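Local atomic coordinates of peptidase, zinc-dependent (Methanocorpusculum labreanum, PDB entry 3LMC), a protein that is probably a zinc-dependent metallopeptidase of family M54, holding a zinc ion and, at a separate site, an iron ion. Residues H4-S9 with Q69-A74; A74-E79 with H86-I91. All blocks are in the same frame, centred on the assembly; numbering follows the deposited sequence.

Contact 1: residues H4-S9 with Q69-A74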
loop_
_atom_site.group_PDB
_atom_site.type_symbol
_atom_site.label_atom_id
_atom_site.label_comp_id
_atom_site.label_asym_id
_atom_site.label_seq_id
_atom_site.Cartn_x
_atom_site.Cartn_y
_atom_site.Cartn_z
ATOM N N HIS A 4 -9.126 0.517 -2.761
ATOM C CA HIS A 4 -8.694 1.297 -3.913
ATOM C C HIS A 4 -7.171 1.346 -3.995
ATOM O O HIS A 4 -6.506 1.802 -3.064
ATOM C CB HIS A 4 -9.256 2.720 -3.827
ATOM C CG HIS A 4 -10.736 2.776 -3.593
ATOM N ND1 HIS A 4 -11.643 3.039 -4.599
ATOM C CD2 HIS A 4 -11.468 2.621 -2.463
ATOM C CE1 HIS A 4 -12.867 3.030 -4.104
ATOM N NE2 HIS A 4 -12.789 2.781 -2.808
ATOM N N LEU A 5 -6.623 0.856 -5.102
ATOM C CA LEU A 5 -5.183 0.920 -5.336
ATOM C C LEU A 5 -4.922 2.232 -6.065
ATOM O O LEU A 5 -5.258 2.363 -7.249
ATOM C CB LEU A 5 -4.721 -0.253 -6.212
ATOM C CG LEU A 5 -3.225 -0.293 -6.528
ATOM C CD1 LEU A 5 -2.429 -0.537 -5.263
ATOM C CD2 LEU A 5 -2.893 -1.375 -7.580
ATOM N N PHE A 6 -4.364 3.213 -5.356
ATOM C CA PHE A 6 -3.997 4.461 -5.990
ATOM C C PHE A 6 -2.562 4.354 -6.490
ATOM O O PHE A 6 -1.601 4.566 -5.729
ATOM C CB PHE A 6 -4.133 5.675 -5.049
ATOM C CG PHE A 6 -3.943 7.003 -5.763
ATOM C CD1 PHE A 6 -4.799 8.069 -5.534
ATOM C CD2 PHE A 6 -2.930 7.159 -6.715
ATOM C CE1 PHE A 6 -4.632 9.273 -6.220
ATOM C CE2 PHE A 6 -2.759 8.353 -7.404
ATOM C CZ PHE A 6 -3.609 9.409 -7.160
ATOM N N TRP A 7 -2.436 4.068 -7.782
ATOM C CA TRP A 7 -1.146 3.805 -8.422
ATOM C C TRP A 7 -0.555 5.096 -9.030
ATOM O O TRP A 7 -1.017 5.560 -10.073
ATOM C CB TRP A 7 -1.334 2.735 -9.509
ATOM C CG TRP A 7 -0.050 2.291 -10.180
ATOM C CD1 TRP A 7 0.600 2.910 -11.212
ATOM C CD2 TRP A 7 0.721 1.132 -9.852
ATOM N NE1 TRP A 7 1.735 2.201 -11.545
ATOM C CE2 TRP A 7 1.825 1.101 -10.720
ATOM C CE3 TRP A 7 0.585 0.117 -8.900
ATOM C CZ2 TRP A 7 2.793 0.093 -10.668
ATOM C CZ3 TRP A 7 1.555 -0.890 -8.849
ATOM C CH2 TRP A 7 2.639 -0.889 -9.726
ATOM N N ASP A 8 0.444 5.677 -8.365
ATOM C CA ASP A 8 1.111 6.879 -8.869
ATOM C C ASP A 8 1.739 6.560 -10.226
ATOM O O ASP A 8 2.601 5.689 -10.326
ATOM C CB ASP A 8 2.181 7.346 -7.874
ATOM C CG ASP A 8 2.784 8.691 -8.238
ATOM O OD1 ASP A 8 3.365 8.813 -9.338
ATOM O OD2 ASP A 8 2.710 9.629 -7.408
ATOM N N SER A 9 1.310 7.262 -11.270
ATOM C CA SER A 9 1.656 6.865 -12.631
ATOM C C SER A 9 3.146 7.017 -12.947
ATOM O O SER A 9 3.592 6.602 -14.012
ATOM C CB SER A 9 0.801 7.627 -13.650
ATOM O OG SER A 9 0.899 9.014 -13.423
ATOM N N GLN A 69 -16.282 12.223 -5.753
ATOM C CA GLN A 69 -16.499 11.861 -7.145
ATOM C C GLN A 69 -15.552 10.725 -7.574
ATOM O O GLN A 69 -15.822 10.018 -8.551
ATOM C CB GLN A 69 -16.404 13.088 -8.071
ATOM C CG GLN A 69 -15.052 13.795 -8.108
ATOM C CD GLN A 69 -14.933 14.944 -7.104
ATOM O OE1 GLN A 69 -15.447 14.868 -5.989
ATOM N NE2 GLN A 69 -14.236 16.010 -7.499
ATOM N N ILE A 70 -14.466 10.527 -6.826
ATOM C CA ILE A 70 -13.586 9.378 -7.077
ATOM C C ILE A 70 -13.907 8.141 -6.215
ATOM O O ILE A 70 -14.100 7.056 -6.752
ATOM C CB ILE A 70 -12.090 9.742 -6.924
ATOM C CG1 ILE A 70 -11.700 10.852 -7.894
ATOM C CG2 ILE A 70 -11.215 8.534 -7.196
ATOM C CD1 ILE A 70 -10.217 11.147 -7.879
ATOM N N PHE A 71 -13.981 8.302 -4.892
ATOM C CA PHE A 71 -14.012 7.129 -4.000
ATOM C C PHE A 71 -15.378 6.687 -3.453
ATOM O O PHE A 71 -15.517 5.548 -2.992
ATOM C CB PHE A 71 -13.048 7.329 -2.827
ATOM C CG PHE A 71 -11.631 7.592 -3.252
ATOM C CD1 PHE A 71 -10.802 6.546 -3.638
ATOM C CD2 PHE A 71 -11.128 8.887 -3.276
ATOM C CE1 PHE A 71 -9.495 6.795 -4.043
ATOM C CE2 PHE A 71 -9.817 9.139 -3.668
ATOM C CZ PHE A 71 -9.006 8.099 -4.051
ATOM N N LYS A 72 -16.372 7.572 -3.481
ATOM C CA LYS A 72 -17.673 7.262 -2.880
ATOM C C LYS A 72 -18.513 6.377 -3.800
ATOM O O LYS A 72 -18.746 6.738 -4.947
ATOM C CB LYS A 72 -18.419 8.556 -2.549
ATOM C CG LYS A 72 -19.831 8.356 -2.030
ATOM C CD LYS A 72 -20.521 9.688 -1.753
ATOM C CE LYS A 72 -21.266 10.204 -2.982
ATOM N NZ LYS A 72 -22.277 9.231 -3.537
ATOM N N PRO A 73 -18.958 5.206 -3.308
ATOM C CA PRO A 73 -19.870 4.369 -4.097
ATOM C C PRO A 73 -21.097 5.184 -4.493
ATOM O O PRO A 73 -21.491 6.074 -3.741
ATOM C CB PRO A 73 -20.282 3.271 -3.110
ATOM C CG PRO A 73 -19.162 3.191 -2.150
ATOM C CD PRO A 73 -18.656 4.606 -1.998
ATOM N N ALA A 74 -21.682 4.896 -5.654
ATOM C CA ALA A 74 -22.893 5.588 -6.091
ATOM C C ALA A 74 -24.027 5.484 -5.068
ATOM O O ALA A 74 -24.771 6.434 -4.866
ATOM C CB ALA A 74 -23.351 5.049 -7.442
#
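One face of the His4 ring receives the edge of the Phe71 ring. The contact joins strand 3-7, an inner strand of the mixed five-stranded sheet, to Phe71, the last residue of the short helix 68-71. Phe71 CD1 stands over the His4 face, displaced toward the rim on the ND1 side, 3.7 Å from His4 ND1. The two planes meet at 85° and the centroids are 5.2 Å apart, which makes this a T-shaped stack. Ile70 CG2 lies over the centre of one face of Phe71, 3.7 Å above its plane, and His4 CG sits at the edge of Phe71, in its plane.

Phe71 is buried and also packs on Ile34 and Ile91, side chains of two other strands of that sheet. Its CG lies beside the backbone N (chi1 -57°), which places the ring so that the CD1 edge reaches the His4 face. Phe6 adds a looser apolar contact from further along the strand. Phe6 CD1 comes to the edge of the Phe71 ring, 4.5 Å from Phe71 CZ.

The far nitrogen of His4, NE2, is hydrogen-bonded to Glu89, which probably helps to fix the rotation of the imidazole. His4 CE1 lies 3.8 Å from Phe71 O.

Contact 2: residues A74-E79 with H86-I91; sequences ADMDLE and HLHEKI
The backbones of 74-79 and 86-91 stay well apart, with Met76 CA and His88 CA, the nearest such pair, 10.2 Å from each other. Side chains bridge the gap, chiefly that of Met76. Met76, present as selenomethionine, points toward the other segment. It is extended at first, with CG anti to the backbone N (chi1 -178°), and then bends at chi3 (-71°), which turns the methyl group into the contact. Met76 CE touches His88 CB at 3.8 Å. Met76 CE also lies 4.0 Å from His88 CG and approaches the imidazole obliquely.

The segments bracket helix 78-88: 74-79 is the loop that leads into it, and 86-91 carries the chain out of it into strand 90-94 of the mixed five-stranded sheet. Asp77 is the N-cap of the helix, and its OD2 accepts a hydrogen bond from the backbone N of Phe80.

Glu89 meets Met76 from the opposite direction, with its OE2 3.7 Å from Met76 CE. The methyl makes van der Waals contacts with both residues, and no hydrogen bond joins the segments. Glu89 OE1 has His4 as its partner. At the helix end Lys90 NZ folds back and donates to His86 O at 2.8 Å, in the carbonyl plane and on a lone pair.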
loop_
_atom_site.group_PDB
_atom_site.type_symbol
_atom_site.label_atom_id
_atom_site.label_comp_id
_atom_site.label_asym_id
_atom_site.label_seq_id
_atom_site.Cartn_x
_atom_site.Cartn_y
_atom_site.Cartn_z
ATOM N N ALA A 74 -21.682 4.896 -5.654
ATOM C CA ALA A 74 -22.893 5.588 -6.091
ATOM C C ALA A 74 -24.027 5.484 -5.068
ATOM O O ALA A 74 -24.771 6.434 -4.866
ATOM C CB ALA A 74 -23.351 5.049 -7.442
ATOM N N ASP A 75 -24.150 4.331 -4.418
ATOM C CA ASP A 75 -25.248 4.102 -3.486
ATOM C C ASP A 75 -24.960 4.604 -2.071
ATOM O O ASP A 75 -25.655 4.230 -1.128
ATOM C CB ASP A 75 -25.632 2.612 -3.450
ATOM C CG ASP A 75 -24.548 1.736 -2.826
ATOM O OD1 ASP A 75 -23.546 2.281 -2.304
ATOM O OD2 ASP A 75 -24.702 0.494 -2.861
HETATM N N MSE A 76 -23.940 5.443 -1.921
HETATM C CA MSE A 76 -23.578 5.968 -0.602
HETATM C C MSE A 76 -23.853 7.468 -0.449
HETATM O O MSE A 76 -23.329 8.301 -1.196
HETATM C CB MSE A 76 -22.115 5.655 -0.251
HETATM C CG MSE A 76 -21.728 6.138 1.139
HETATM SE SE MSE A 76 -19.821 5.955 1.557
HETATM C CE MSE A 76 -19.746 4.013 1.727
ATOM N N ASP A 77 -24.678 7.804 0.533
ATOM C CA ASP A 77 -25.026 9.189 0.801
ATOM C C ASP A 77 -23.766 10.030 1.028
ATOM O O ASP A 77 -22.806 9.556 1.639
ATOM C CB ASP A 77 -25.942 9.263 2.023
ATOM C CG ASP A 77 -26.035 10.659 2.590
ATOM O OD1 ASP A 77 -26.591 11.550 1.904
ATOM O OD2 ASP A 77 -25.541 10.860 3.720
ATOM N N LEU A 78 -23.776 11.273 0.539
ATOM C CA LEU A 78 -22.600 12.150 0.590
ATOM C C LEU A 78 -22.198 12.549 2.007
ATOM O O LEU A 78 -21.007 12.646 2.323
ATOM C CB LEU A 78 -22.819 13.407 -0.256
ATOM C CG LEU A 78 -21.692 14.437 -0.231
ATOM C CD1 LEU A 78 -20.368 13.768 -0.623
ATOM C CD2 LEU A 78 -22.018 15.600 -1.172
ATOM N N GLU A 79 -23.192 12.785 2.856
ATOM C CA GLU A 79 -22.930 13.152 4.239
ATOM C C GLU A 79 -22.370 11.956 5.009
ATOM O O GLU A 79 -21.486 12.118 5.851
ATOM C CB GLU A 79 -24.203 13.676 4.913
ATOM C CG GLU A 79 -23.947 14.664 6.049
ATOM C CD GLU A 79 -25.234 15.250 6.624
ATOM O OE1 GLU A 79 -26.275 14.551 6.605
ATOM O OE2 GLU A 79 -25.203 16.409 7.095
ATOM N N HIS A 86 -13.177 6.925 5.816
ATOM C CA HIS A 86 -12.026 6.149 6.287
ATOM C C HIS A 86 -12.393 4.728 6.747
ATOM O O HIS A 86 -11.523 3.864 6.821
ATOM C CB HIS A 86 -11.303 6.894 7.420
ATOM C CG HIS A 86 -12.163 7.130 8.626
ATOM N ND1 HIS A 86 -13.199 8.041 8.637
ATOM C CD2 HIS A 86 -12.148 6.564 9.858
ATOM C CE1 HIS A 86 -13.775 8.037 9.825
ATOM N NE2 HIS A 86 -13.160 7.142 10.582
ATOM N N LEU A 87 -13.665 4.485 7.076
ATOM C CA LEU A 87 -14.085 3.136 7.497
ATOM C C LEU A 87 -14.345 2.267 6.265
ATOM O O LEU A 87 -14.165 1.049 6.305
ATOM C CB LEU A 87 -15.376 3.166 8.342
ATOM C CG LEU A 87 -15.582 4.147 9.505
ATOM C CD1 LEU A 87 -16.916 3.873 10.241
ATOM C CD2 LEU A 87 -14.411 4.070 10.481
ATOM N N HIS A 88 -14.766 2.898 5.170
ATOM C CA HIS A 88 -15.339 2.150 4.053
ATOM C C HIS A 88 -14.477 2.089 2.804
ATOM O O HIS A 88 -14.496 1.088 2.086
ATOM C CB HIS A 88 -16.719 2.711 3.701
ATOM C CG HIS A 88 -17.734 2.500 4.775
ATOM N ND1 HIS A 88 -18.510 1.365 4.852
ATOM C CD2 HIS A 88 -18.092 3.274 5.826
ATOM C CE1 HIS A 88 -19.299 1.445 5.908
ATOM N NE2 HIS A 88 -19.067 2.595 6.514
ATOM N N GLU A 89 -13.739 3.156 2.528
ATOM C CA GLU A 89 -12.983 3.221 1.281
ATOM C C GLU A 89 -11.487 3.237 1.577
ATOM O O GLU A 89 -10.864 4.291 1.683
ATOM C CB GLU A 89 -13.415 4.438 0.458
ATOM C CG GLU A 89 -14.931 4.527 0.270
ATOM C CD GLU A 89 -15.527 3.292 -0.413
ATOM O OE1 GLU A 89 -14.870 2.718 -1.310
ATOM O OE2 GLU A 89 -16.660 2.896 -0.058
ATOM N N LYS A 90 -10.930 2.045 1.748
ATOM C CA LYS A 90 -9.532 1.904 2.104
ATOM C C LYS A 90 -8.713 2.249 0.881
ATOM O O LYS A 90 -9.067 1.858 -0.228
ATOM C CB LYS A 90 -9.241 0.464 2.509
ATOM C CG LYS A 90 -10.143 -0.076 3.622
ATOM C CD LYS A 90 -10.190 0.844 4.824
ATOM C CE LYS A 90 -10.987 0.181 5.994
ATOM N NZ LYS A 90 -11.061 1.105 7.172
ATOM N N ILE A 91 -7.621 2.979 1.072
ATOM C CA ILE A 91 -6.729 3.290 -0.039
ATOM C C ILE A 91 -5.306 2.811 0.209
ATOM O O ILE A 91 -4.744 3.052 1.275
ATOM C CB ILE A 91 -6.696 4.797 -0.300
ATOM C CG1 ILE A 91 -8.090 5.272 -0.724
ATOM C CG2 ILE A 91 -5.604 5.156 -1.323
ATOM C CD1 ILE A 91 -8.245 6.790 -0.740
#

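How the contacts relate
The centres of contacts 1 and 2 are about 11 Å apart, on the same side of the chain's centre. Along the chain they come in series and share Ala74. Helices 68-71 and 78-88 follow each other, and strands 3-7 and 90-94 are neighbours in the five-stranded sheet. The two contacts also touch. Glu89, through its two oxygens, meets both His4 and Pro73, and thus links strand 3-7 to the chain between the two helices. Contact 1 packs helix 68-71 on the sheet, and contact 2 packs the loop before helix 78-88 on the residues just before strand 90-94. Both lie away from the zinc and iron sites.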